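PDB 3PV2: DegQ from Legionella fallonii, which is an HtrA-family serine protease, probably with chaperone activity, that assembles into large self-compartmentizing particles of 12 subunits. Local coordinates for residues A31-A36 with I104-Q109; V35-Y40 with H96-A101. All coordinates share one frame; numbering follows the deposited sequence.

Contact 1: residues A31-A36 with I104-Q109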
ATOM      1  N   ALA B  31      46.915  12.912  28.421  1.00 47.70           N
ATOM      2  CA  ALA B  31      45.861  13.512  29.224  1.00 45.28           C
ATOM      3  C   ALA B  31      44.492  13.068  28.724  1.00 43.67           C
ATOM      4  O   ALA B  31      43.499  13.253  29.419  1.00 43.70           O
ATOM      5  CB  ALA B  31      45.985  15.013  29.211  1.00 43.99           C
ATOM      6  N   ILE B  32      44.439  12.522  27.508  1.00 42.47           N
ATOM      7  CA  ILE B  32      43.186  12.235  26.814  1.00 41.23           C
ATOM      8  C   ILE B  32      42.858  10.753  26.994  1.00 42.89           C
ATOM      9  O   ILE B  32      43.680   9.898  26.670  1.00 45.17           O
ATOM     10  CB  ILE B  32      43.326  12.424  25.350  1.00 41.80           C
ATOM     11  CG1 ILE B  32      43.986  13.790  25.038  1.00 42.11           C
ATOM     12  CG2 ILE B  32      41.921  12.350  24.635  1.00 35.95           C
ATOM     13  CD1 ILE B  32      43.339  14.975  25.683  1.00 40.39           C
ATOM     14  N   VAL B  33      41.680  10.454  27.524  1.00 41.42           N
ATOM     15  CA  VAL B  33      41.342   9.106  27.911  1.00 41.18           C
ATOM     16  C   VAL B  33      40.117   8.677  27.148  1.00 40.27           C
ATOM     17  O   VAL B  33      39.351   9.513  26.619  1.00 38.57           O
ATOM     18  CB  VAL B  33      40.948   9.016  29.336  1.00 41.65           C
ATOM     19  CG1 VAL B  33      42.031   9.607  30.286  1.00 41.00           C
ATOM     20  CG2 VAL B  33      39.595   9.673  29.531  1.00 39.31           C
ATOM     21  N   ASN B  34      39.921   7.368  27.127  1.00 41.08           N
ATOM     22  CA  ASN B  34      38.688   6.797  26.602  1.00 41.46           C
ATOM     23  C   ASN B  34      37.774   6.559  27.804  1.00 41.97           C
ATOM     24  O   ASN B  34      38.225   6.198  28.845  1.00 40.77           O
ATOM     25  CB  ASN B  34      39.024   5.496  25.869  1.00 42.48           C
ATOM     26  CG  ASN B  34      37.797   4.784  25.343  1.00 45.29           C
ATOM     27  OD1 ASN B  34      37.346   5.009  24.207  1.00 48.14           O
ATOM     28  ND2 ASN B  34      37.236   3.929  26.172  1.00 44.01           N
ATOM     29  N   VAL B  35      36.497   6.846  27.630  1.00 42.81           N
ATOM     30  CA  VAL B  35      35.478   6.665  28.623  1.00 43.42           C
ATOM     31  C   VAL B  35      34.444   5.744  28.026  1.00 45.73           C
ATOM     32  O   VAL B  35      33.832   6.100  27.007  1.00 45.83           O
ATOM     33  CB  VAL B  35      34.725   7.990  28.914  1.00 42.82           C
ATOM     34  CG1 VAL B  35      33.586   7.729  29.851  1.00 42.06           C
ATOM     35  CG2 VAL B  35      35.631   9.016  29.510  1.00 39.89           C
ATOM     36  N   ALA B  36      34.265   4.582  28.659  1.00 48.31           N
ATOM     37  CA  ALA B  36      33.335   3.547  28.220  1.00 51.28           C
ATOM     38  C   ALA B  36      32.278   3.393  29.296  1.00 53.68           C
ATOM     39  O   ALA B  36      32.637   3.243  30.468  1.00 53.08           O
ATOM     40  CB  ALA B  36      34.115   2.185  28.022  1.00 51.18           C
ATOM     41  N   ILE B 104      31.220   2.882  34.522  1.00 56.32           N
ATOM     42  CA  ILE B 104      32.090   3.724  33.756  1.00 54.75           C
ATOM     43  C   ILE B 104      33.540   3.350  33.946  1.00 53.75           C
ATOM     44  O   ILE B 104      34.089   3.453  35.050  1.00 52.61           O
ATOM     45  CB  ILE B 104      31.989   5.198  34.173  1.00 54.95           C
ATOM     46  CG1 ILE B 104      30.526   5.622  34.400  1.00 56.23           C
ATOM     47  CG2 ILE B 104      32.636   6.066  33.110  1.00 51.27           C
ATOM     48  CD1 ILE B 104      30.377   6.957  35.049  1.00 56.76           C
ATOM     49  N   THR B 105      34.171   3.017  32.834  1.00 53.07           N
ATOM     50  CA  THR B 105      35.530   2.542  32.823  1.00 53.32           C
ATOM     51  C   THR B 105      36.382   3.475  31.961  1.00 51.35           C
ATOM     52  O   THR B 105      36.067   3.780  30.787  1.00 49.98           O
ATOM     53  CB  THR B 105      35.574   1.072  32.347  1.00 54.38           C
ATOM     54  OG1 THR B 105      34.629   0.316  33.094  1.00 57.87           O
ATOM     55  CG2 THR B 105      36.911   0.469  32.559  1.00 56.92           C
ATOM     56  N   VAL B 106      37.475   3.938  32.562  1.00 50.15           N
ATOM     57  CA  VAL B 106      38.372   4.841  31.886  1.00 48.98           C
ATOM     58  C   VAL B 106      39.600   4.091  31.426  1.00 49.37           C
ATOM     59  O   VAL B 106      40.176   3.360  32.209  1.00 51.04           O
ATOM     60  CB  VAL B 106      38.709   6.009  32.828  1.00 48.70           C
ATOM     61  CG1 VAL B 106      39.917   6.759  32.362  1.00 45.96           C
ATOM     62  CG2 VAL B 106      37.476   6.943  32.939  1.00 43.16           C
ATOM     63  N   THR B 107      40.010   4.278  30.169  1.00 47.14           N
ATOM     64  CA  THR B 107      41.272   3.732  29.656  1.00 48.17           C
ATOM     65  C   THR B 107      42.291   4.799  29.305  1.00 47.56           C
ATOM     66  O   THR B 107      42.018   5.699  28.517  1.00 48.50           O
ATOM     67  CB  THR B 107      41.054   2.882  28.390  1.00 48.98           C
ATOM     68  OG1 THR B 107      40.025   1.915  28.627  1.00 50.16           O
ATOM     69  CG2 THR B 107      42.389   2.162  27.932  1.00 49.87           C
ATOM     70  N   LEU B 108      43.477   4.674  29.837  1.00 49.13           N
ATOM     71  CA  LEU B 108      44.538   5.618  29.608  1.00 50.41           C
ATOM     72  C   LEU B 108      45.335   5.190  28.414  1.00 52.20           C
ATOM     73  O   LEU B 108      45.319   4.049  28.007  1.00 53.83           O
ATOM     74  CB  LEU B 108      45.520   5.639  30.795  1.00 50.99           C
ATOM     75  CG  LEU B 108      44.989   5.861  32.193  1.00 49.63           C
ATOM     76  CD1 LEU B 108      46.140   5.978  33.231  1.00 48.77           C
ATOM     77  CD2 LEU B 108      44.082   7.093  32.270  1.00 48.99           C
ATOM     78  N   GLN B 109      46.139   6.102  27.929  1.00 54.69           N
ATOM     79  CA  GLN B 109      46.966   5.823  26.809  1.00 58.31           C
ATOM     80  C   GLN B 109      47.943   4.705  27.134  1.00 61.31           C
ATOM     81  O   GLN B 109      48.164   3.849  26.317  1.00 62.90           O
ATOM     82  CB  GLN B 109      47.707   7.084  26.464  1.00 58.98           C
ATOM     83  CG  GLN B 109      48.669   6.947  25.366  1.00 63.66           C
ATOM     84  CD  GLN B 109      49.803   7.901  25.550  1.00 69.81           C
ATOM     85  OE1 GLN B 109      49.954   8.864  24.783  1.00 70.95           O
ATOM     86  NE2 GLN B 109      50.601   7.664  26.599  1.00 75.39           N
TER
HETATM   87  O   HOH W   1      45.403   8.748  28.409  1.00 55.29           O
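The short strand segments 32-36 and 104-107 run antiparallel as neighbours, their axes 4.7 Å apart at closest and their directions 153° apart. Asn34 and Thr107 form one hydrogen-bonded pair: Asn34 N donates to Thr107 O at 3.0 Å, and Thr107 N donates back to Asn34 O. Ala36 and Thr105 form the next, with Thr105 N 2.8 Å from Ala36 O in a nearly straight bond (174° at the hydrogen). Val35 and Val106 make the non-hydrogen-bonded pair between them. Further along, a water joins Ile32 O to Gln109 N, accepting from the amide and donating to the carbonyl.

The side chains of Val35 and Val106 share one face of the sheet. Val106 CG1 lies anti to its backbone N (chi1 163°), which brings it 3.9 Å from Val33 CB. Val33 CG1 packs beside Leu108 CD2 at 3.8 Å, the two side chains pointing the same way. Val35 CG1 lies likewise beside Ile104 CG2, also at 3.8 Å. The other face carries Asn34, Ala36, Thr105 and Thr107. There Asn34 CB stands 4.2 Å from Thr107 CB.

Strands 32-40 and 101-107 are first and last in the sheet order. Their pairing closes the first of the two six-stranded antiparallel barrels of the trypsin fold.

Contact 2: residues V35-Y40 with H96-A101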
ATOM      1  N   VAL B  35      36.497   6.846  27.630  1.00 42.81           N
ATOM      2  CA  VAL B  35      35.478   6.665  28.623  1.00 43.42           C
ATOM      3  C   VAL B  35      34.444   5.744  28.026  1.00 45.73           C
ATOM      4  O   VAL B  35      33.832   6.100  27.007  1.00 45.83           O
ATOM      5  CB  VAL B  35      34.725   7.990  28.914  1.00 42.82           C
ATOM      6  CG1 VAL B  35      33.586   7.729  29.851  1.00 42.06           C
ATOM      7  CG2 VAL B  35      35.631   9.016  29.510  1.00 39.89           C
ATOM      8  N   ALA B  36      34.265   4.582  28.659  1.00 48.31           N
ATOM      9  CA  ALA B  36      33.335   3.547  28.220  1.00 51.28           C
ATOM     10  C   ALA B  36      32.278   3.393  29.296  1.00 53.68           C
ATOM     11  O   ALA B  36      32.637   3.243  30.468  1.00 53.08           O
ATOM     12  CB  ALA B  36      34.115   2.185  28.022  1.00 51.18           C
ATOM     13  N   VAL B  37      31.012   3.412  28.893  1.00 57.52           N
ATOM     14  CA  VAL B  37      29.856   3.306  29.805  1.00 61.89           C
ATOM     15  C   VAL B  37      28.971   2.151  29.384  1.00 66.57           C
ATOM     16  O   VAL B  37      28.800   1.907  28.177  1.00 66.91           O
ATOM     17  CB  VAL B  37      28.979   4.592  29.768  1.00 61.76           C
ATOM     18  CG1 VAL B  37      27.765   4.493  30.710  1.00 61.36           C
ATOM     19  CG2 VAL B  37      29.831   5.799  30.114  1.00 60.76           C
ATOM     20  N   GLN B  38      28.432   1.466  30.385  1.00 70.70           N
ATOM     21  CA  GLN B  38      27.465   0.380  30.250  1.00 76.14           C
ATOM     22  C   GLN B  38      26.264   0.819  31.056  1.00 78.56           C
ATOM     23  O   GLN B  38      26.429   1.335  32.159  1.00 77.65           O
ATOM     24  CB  GLN B  38      27.985  -0.916  30.924  1.00 77.63           C
ATOM     25  CG  GLN B  38      29.007  -1.741  30.131  1.00 81.67           C
ATOM     26  CD  GLN B  38      30.279  -0.949  29.734  1.00 82.72           C
ATOM     27  OE1 GLN B  38      30.952  -0.330  30.586  1.00 83.81           O
ATOM     28  NE2 GLN B  38      30.608  -0.976  28.445  1.00 82.32           N
ATOM     29  N   GLY B  39      25.059   0.579  30.586  1.00 82.98           N
ATOM     30  CA  GLY B  39      23.939   0.938  31.420  1.00 86.70           C
ATOM     31  C   GLY B  39      22.617   0.419  30.960  1.00 92.02           C
ATOM     32  O   GLY B  39      22.545  -0.332  29.998  1.00 93.14           O
ATOM     33  N   TYR B  40      21.578   0.807  31.694  1.00 97.12           N
ATOM     34  CA  TYR B  40      20.194   0.597  31.291  1.00102.90           C
ATOM     35  C   TYR B  40      19.484   1.947  31.209  1.00104.83           C
ATOM     36  O   TYR B  40      19.669   2.818  32.068  1.00103.77           O
ATOM     37  CB  TYR B  40      19.450  -0.328  32.259  1.00105.41           C
ATOM     38  CG  TYR B  40      19.989  -1.746  32.289  1.00109.92           C
ATOM     39  CD1 TYR B  40      21.261  -2.015  32.802  1.00111.78           C
ATOM     40  CD2 TYR B  40      19.234  -2.822  31.816  1.00115.22           C
ATOM     41  CE1 TYR B  40      21.776  -3.297  32.830  1.00113.92           C
ATOM     42  CE2 TYR B  40      19.744  -4.122  31.849  1.00117.70           C
ATOM     43  CZ  TYR B  40      21.018  -4.347  32.360  1.00116.86           C
ATOM     44  OH  TYR B  40      21.555  -5.612  32.407  1.00118.58           O
ATOM     45  N   HIS B  96      26.260  13.843  28.394  1.00 50.57           N
ATOM     46  CA  HIS B  96      25.583  12.869  27.522  1.00 52.21           C
ATOM     47  C   HIS B  96      26.374  11.574  27.367  1.00 53.38           C
ATOM     48  O   HIS B  96      25.776  10.534  27.181  1.00 55.68           O
ATOM     49  CB  HIS B  96      25.185  13.453  26.177  1.00 51.74           C
ATOM     50  CG  HIS B  96      26.300  13.539  25.180  1.00 49.93           C
ATOM     51  ND1 HIS B  96      26.907  14.725  24.861  1.00 46.11           N
ATOM     52  CD2 HIS B  96      26.873  12.600  24.384  1.00 51.01           C
ATOM     53  CE1 HIS B  96      27.831  14.513  23.936  1.00 49.76           C
ATOM     54  NE2 HIS B  96      27.840  13.225  23.642  1.00 48.19           N
ATOM     55  N   VAL B  97      27.698  11.620  27.502  1.00 52.48           N
ATOM     56  CA  VAL B  97      28.505  10.394  27.435  1.00 52.06           C
ATOM     57  C   VAL B  97      28.167   9.451  28.596  1.00 54.25           C
ATOM     58  O   VAL B  97      28.057   8.223  28.420  1.00 55.22           O
ATOM     59  CB  VAL B  97      30.023  10.758  27.354  1.00 50.23           C
ATOM     60  CG1 VAL B  97      30.954   9.572  27.577  1.00 49.97           C
ATOM     61  CG2 VAL B  97      30.330  11.395  25.999  1.00 50.86           C
ATOM     62  N   ILE B  98      28.037  10.005  29.799  1.00 55.38           N
ATOM     63  CA  ILE B  98      27.866   9.180  30.991  1.00 55.75           C
ATOM     64  C   ILE B  98      26.457   9.037  31.543  1.00 58.79           C
ATOM     65  O   ILE B  98      26.278   8.325  32.519  1.00 58.31           O
ATOM     66  CB  ILE B  98      28.830   9.591  32.179  1.00 55.09           C
ATOM     67  CG1 ILE B  98      28.618  11.026  32.670  1.00 52.59           C
ATOM     68  CG2 ILE B  98      30.279   9.397  31.767  1.00 51.46           C
ATOM     69  CD1 ILE B  98      27.250  11.352  33.325  1.00 52.99           C
ATOM     70  N   ARG B  99      25.472   9.702  30.960  1.00 61.33           N
ATOM     71  CA  ARG B  99      24.142   9.621  31.523  1.00 65.10           C
ATOM     72  C   ARG B  99      23.617   8.193  31.528  1.00 66.70           C
ATOM     73  O   ARG B  99      23.832   7.440  30.565  1.00 66.58           O
ATOM     74  CB  ARG B  99      23.152  10.505  30.782  1.00 66.75           C
ATOM     75  CG  ARG B  99      22.964  11.853  31.454  1.00 71.34           C
ATOM     76  CD  ARG B  99      21.690  12.529  31.029  1.00 74.85           C
ATOM     77  NE  ARG B  99      21.634  12.720  29.587  1.00 76.73           N
ATOM     78  CZ  ARG B  99      22.096  13.790  28.937  1.00 78.22           C
ATOM     79  NH1 ARG B  99      22.702  14.780  29.591  1.00 77.94           N
ATOM     80  NH2 ARG B  99      21.971  13.864  27.611  1.00 76.54           N
ATOM     81  N   ASN B 100      22.904   7.863  32.612  1.00 68.05           N
ATOM     82  CA  ASN B 100      22.311   6.550  32.822  1.00 69.76           C
ATOM     83  C   ASN B 100      23.353   5.452  32.996  1.00 68.75           C
ATOM     84  O   ASN B 100      23.078   4.285  32.756  1.00 70.40           O
ATOM     85  CB  ASN B 100      21.362   6.209  31.683  1.00 71.16           C
ATOM     86  CG  ASN B 100      20.252   7.246  31.517  1.00 73.83           C
ATOM     87  OD1 ASN B 100      19.504   7.530  32.451  1.00 78.22           O
ATOM     88  ND2 ASN B 100      20.135   7.804  30.321  1.00 73.91           N
ATOM     89  N   ALA B 101      24.550   5.810  33.429  1.00 65.81           N
ATOM     90  CA  ALA B 101      25.585   4.818  33.524  1.00 65.21           C
ATOM     91  C   ALA B 101      25.271   3.923  34.707  1.00 65.71           C
ATOM     92  O   ALA B 101      24.850   4.413  35.723  1.00 65.55           O
ATOM     93  CB  ALA B 101      26.923   5.472  33.714  1.00 63.23           C
TER
HETATM   94  O   HOH W   2      22.085   2.324  34.206  1.00 65.44           O
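This is apolar packing of Val35 and Val37 against Val97, Ile98 and Ala101, where a short helix and the turn after it cover strand 32-40 of the first trypsin-fold barrel. His96 lies in this helix. His96 ND1 is hydrogen-bonded to Asp126 and the side chain touches Ser205, consistent with the catalytic triad of this family.

Val35 CG1 lies 3.9 Å from Val97 CG1, with the two side chains crossing at a slant. Val37 spreads its two methyls over separate partners. CG1, anti to the backbone N (chi1 180°), presses on Ala101 CB at 3.3 Å, tighter than a usual carbon contact. CG2 meets Ile98 CG2 at 4.0 Å and also sits 3.4 Å from Val97 O. That carbonyl is hydrogen-bonded to Ser77 OG on strand 74-85.

A type II turn from Ile98 to Ala101 leads the chain out of the helix, with a weak bond from Ala101 N to Ile98 O. It brings Asn100 O to 3.7 Å from Gly39 CA. At this more exposed end a water accepts from Tyr40 N at 3.0 Å and donates to Asn100 O at 2.6 Å.

Overall arrangement
Contacts 1 and 2 use overlapping parts of strand 32-40, with Val35 and Ala36 in common. Their centres are 13 Å apart. In contact 1 the strand pairs with 101-107; in contact 2 it packs against the helix and turn that lead directly into that same strand. Ile104 joins the two: its CD1 lies 4.1 Å from Ile98 CG2, and its CG2 lies 4.1 Å from Val37 CG2. Apolar packing is thus continuous from the barrel closure to helix 95-98. This helix carries His96, the probable catalytic histidine, so contact 2 packs the segment bearing it against the barrel. Contact 1 joins the first and last strands of that barrel, with Thr105 also packing on Arg401 of a second subunit.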